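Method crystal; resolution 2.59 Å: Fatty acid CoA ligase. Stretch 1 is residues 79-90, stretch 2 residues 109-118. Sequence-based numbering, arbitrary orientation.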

# COMPACT_ATOMS: atom_id res chain seq x y z
N GLY A 79 5.81 -9.93 7.39
CA GLY A 79 4.52 -10.36 6.87
C GLY A 79 4.65 -10.96 5.47
O GLY A 79 4.99 -10.26 4.51
N LEU A 80 4.36 -12.26 5.36
CA LEU A 80 4.39 -12.96 4.10
C LEU A 80 3.09 -12.72 3.34
O LEU A 80 2.02 -13.18 3.74
CB LEU A 80 4.62 -14.45 4.38
CG LEU A 80 5.98 -14.78 4.97
CD1 LEU A 80 6.03 -16.24 5.41
CD2 LEU A 80 7.08 -14.49 3.96
N ARG A 81 3.23 -11.99 2.24
CA ARG A 81 2.15 -11.51 1.39
C ARG A 81 1.39 -12.70 0.81
O ARG A 81 2.00 -13.62 0.28
CB ARG A 81 2.80 -10.66 0.28
CG ARG A 81 1.93 -9.55 -0.30
CD ARG A 81 2.83 -8.53 -0.98
NE ARG A 81 3.74 -7.93 -0.01
CZ ARG A 81 4.94 -7.46 -0.28
NH1 ARG A 81 5.43 -7.58 -1.50
NH2 ARG A 81 5.65 -6.88 0.67
N PRO A 82 0.03 -12.72 0.88
CA PRO A 82 -0.74 -13.82 0.28
C PRO A 82 -0.67 -13.91 -1.26
O PRO A 82 -0.71 -15.02 -1.79
CB PRO A 82 -2.18 -13.53 0.73
CG PRO A 82 -2.20 -12.06 1.02
CD PRO A 82 -0.82 -11.73 1.55
N THR A 83 -0.55 -12.77 -1.94
CA THR A 83 -0.49 -12.74 -3.43
C THR A 83 0.89 -13.18 -3.96
O THR A 83 1.03 -13.45 -5.14
CB THR A 83 -0.80 -11.34 -3.99
OG1 THR A 83 -0.02 -10.40 -3.26
CG2 THR A 83 -2.27 -10.98 -3.89
N ALA A 84 1.91 -13.20 -3.10
CA ALA A 84 3.28 -13.48 -3.54
C ALA A 84 3.43 -14.98 -3.84
O ALA A 84 2.77 -15.83 -3.25
CB ALA A 84 4.27 -13.02 -2.51
N ALA A 85 4.33 -15.27 -4.79
CA ALA A 85 4.69 -16.62 -5.18
C ALA A 85 5.49 -17.28 -4.06
O ALA A 85 6.10 -16.59 -3.24
CB ALA A 85 5.48 -16.59 -6.46
N VAL A 86 5.47 -18.61 -4.04
CA VAL A 86 6.14 -19.40 -3.00
C VAL A 86 7.65 -19.12 -3.01
O VAL A 86 8.28 -19.08 -1.94
CB VAL A 86 5.83 -20.90 -3.15
CG1 VAL A 86 6.16 -21.43 -4.54
CG2 VAL A 86 6.54 -21.72 -2.08
N THR A 87 8.23 -18.92 -4.20
CA THR A 87 9.70 -18.73 -4.32
C THR A 87 10.09 -17.34 -3.76
O THR A 87 11.10 -17.23 -3.05
CB THR A 87 10.21 -19.05 -5.74
OG1 THR A 87 9.91 -17.97 -6.61
CG2 THR A 87 9.61 -20.31 -6.32
N GLU A 88 9.27 -16.31 -4.02
CA GLU A 88 9.47 -14.94 -3.48
C GLU A 88 9.31 -14.94 -1.94
O GLU A 88 10.14 -14.38 -1.24
CB GLU A 88 8.50 -13.94 -4.12
N GLN A 89 8.25 -15.57 -1.43
CA GLN A 89 8.00 -15.69 0.01
C GLN A 89 9.19 -16.37 0.69
O GLN A 89 9.66 -15.93 1.73
CB GLN A 89 6.72 -16.48 0.31
CG GLN A 89 5.42 -15.72 0.07
CD GLN A 89 4.19 -16.57 0.31
OE1 GLN A 89 4.28 -17.77 0.58
NE2 GLN A 89 3.02 -15.97 0.23
N ALA A 90 9.69 -17.45 0.07
CA ALA A 90 10.76 -18.29 0.64
C ALA A 90 12.08 -17.51 0.71
O ALA A 90 12.78 -17.59 1.73
CB ALA A 90 10.91 -19.54 -0.19
N ALA A 109 -0.80 -25.67 3.77
CA ALA A 109 -0.34 -26.11 2.47
C ALA A 109 0.86 -25.26 2.04
O ALA A 109 1.91 -25.80 1.69
CB ALA A 109 -1.46 -26.03 1.45
N ARG A 110 0.70 -23.94 2.09
CA ARG A 110 1.74 -23.00 1.67
C ARG A 110 2.92 -23.06 2.65
O ARG A 110 4.07 -22.94 2.23
CB ARG A 110 1.16 -21.59 1.53
CG ARG A 110 2.20 -20.53 1.18
CD ARG A 110 3.00 -20.82 -0.09
NE ARG A 110 2.18 -20.79 -1.29
CZ ARG A 110 1.98 -19.71 -2.04
NH1 ARG A 110 2.55 -18.56 -1.73
NH2 ARG A 110 1.18 -19.78 -3.09
N ALA A 111 2.63 -23.24 3.93
CA ALA A 111 3.68 -23.29 4.95
C ALA A 111 4.62 -24.47 4.66
O ALA A 111 5.84 -24.34 4.74
CB ALA A 111 3.08 -23.39 6.35
N ALA A 112 4.02 -25.63 4.34
CA ALA A 112 4.75 -26.85 4.04
C ALA A 112 5.61 -26.62 2.79
O ALA A 112 6.82 -26.83 2.80
CB ALA A 112 3.79 -27.99 3.86
N ASP A 113 4.96 -26.13 1.73
CA ASP A 113 5.60 -25.74 0.48
C ASP A 113 6.86 -24.91 0.76
O ASP A 113 7.93 -25.17 0.21
CB ASP A 113 4.59 -24.97 -0.38
CG ASP A 113 4.76 -25.07 -1.87
OD1 ASP A 113 5.92 -25.31 -2.31
OD2 ASP A 113 3.74 -24.84 -2.57
N LEU A 114 6.72 -23.90 1.63
CA LEU A 114 7.79 -22.96 1.99
C LEU A 114 8.95 -23.72 2.65
O LEU A 114 10.12 -23.45 2.35
CB LEU A 114 7.25 -21.88 2.94
CG LEU A 114 6.56 -20.70 2.24
CD1 LEU A 114 5.78 -19.84 3.22
CD2 LEU A 114 7.55 -19.84 1.48
N LEU A 115 8.61 -24.65 3.54
CA LEU A 115 9.58 -25.31 4.43
C LEU A 115 10.39 -26.37 3.66
O LEU A 115 11.47 -26.75 4.10
CB LEU A 115 8.85 -25.89 5.63
CG LEU A 115 8.44 -24.86 6.69
CD1 LEU A 115 7.38 -25.42 7.63
CD2 LEU A 115 9.65 -24.37 7.47
N GLU A 116 9.87 -26.83 2.52
CA GLU A 116 10.64 -27.67 1.59
C GLU A 116 11.78 -26.83 0.99
O GLU A 116 12.86 -27.37 0.75
CB GLU A 116 9.74 -28.28 0.50
N ARG A 117 11.55 -25.52 0.80
CA ARG A 117 12.46 -24.63 0.06
C ARG A 117 13.49 -23.96 0.98
O ARG A 117 14.57 -23.62 0.51
CB ARG A 117 11.67 -23.55 -0.70
CG ARG A 117 10.67 -24.09 -1.71
CD ARG A 117 10.45 -23.19 -2.91
NE ARG A 117 9.56 -23.81 -3.88
N VAL A 118 13.16 -23.74 2.25
CA VAL A 118 14.04 -22.98 3.15
C VAL A 118 13.92 -23.56 4.57
O VAL A 118 12.84 -23.98 4.99
CB VAL A 118 13.72 -21.47 3.10
CG1 VAL A 118 12.41 -21.10 3.78
CG2 VAL A 118 14.85 -20.62 3.65

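The polar side of this contact runs through one nitrogen. Arg110 NH1 donates to Ala84 O at 3.1 Å and to Gln89 OE1 at 3.0 Å, with N-H...acceptor angles of 159° and 163°. Both acceptors lie at the edge of the guanidinium, near its plane, where the N-H bonds point; Val86 N lies over one face instead. Ala84 O has no backbone donor within the stretch; Arg110 NH1 is its partner here.

Gln89 completes the arrangement. With chi1 m, chi2 t and chi3 -4°, its OE1 lies at Arg110 NH1, while NE2 donates to Arg81 O within its own stretch, at 2.6 Å. Gln89 NE2 also lies 3.3 Å from Arg110 NH1, but both are donors and no bond forms. One amide thus ties the loop before the helix to the second helix, using its acceptor across the contact and its donor at home.

Beside this polar cluster Val86 packs as a knob among Arg110, Asp113, Leu114 and Arg117, so charged side chains as well as Leu114 line its hole. Leu114 CD2 comes within 3.8 Å of Ala90 CB and 4.2 Å of Val86 CG2, and Leu114 CD1 meets Leu80 CD1 at 4.2 Å. The small Ala90 accompanies a close approach, with its CA 5.7 Å from Leu114 CA, where the helices cross at -65°, their axes 9.5 Å apart at closest approach.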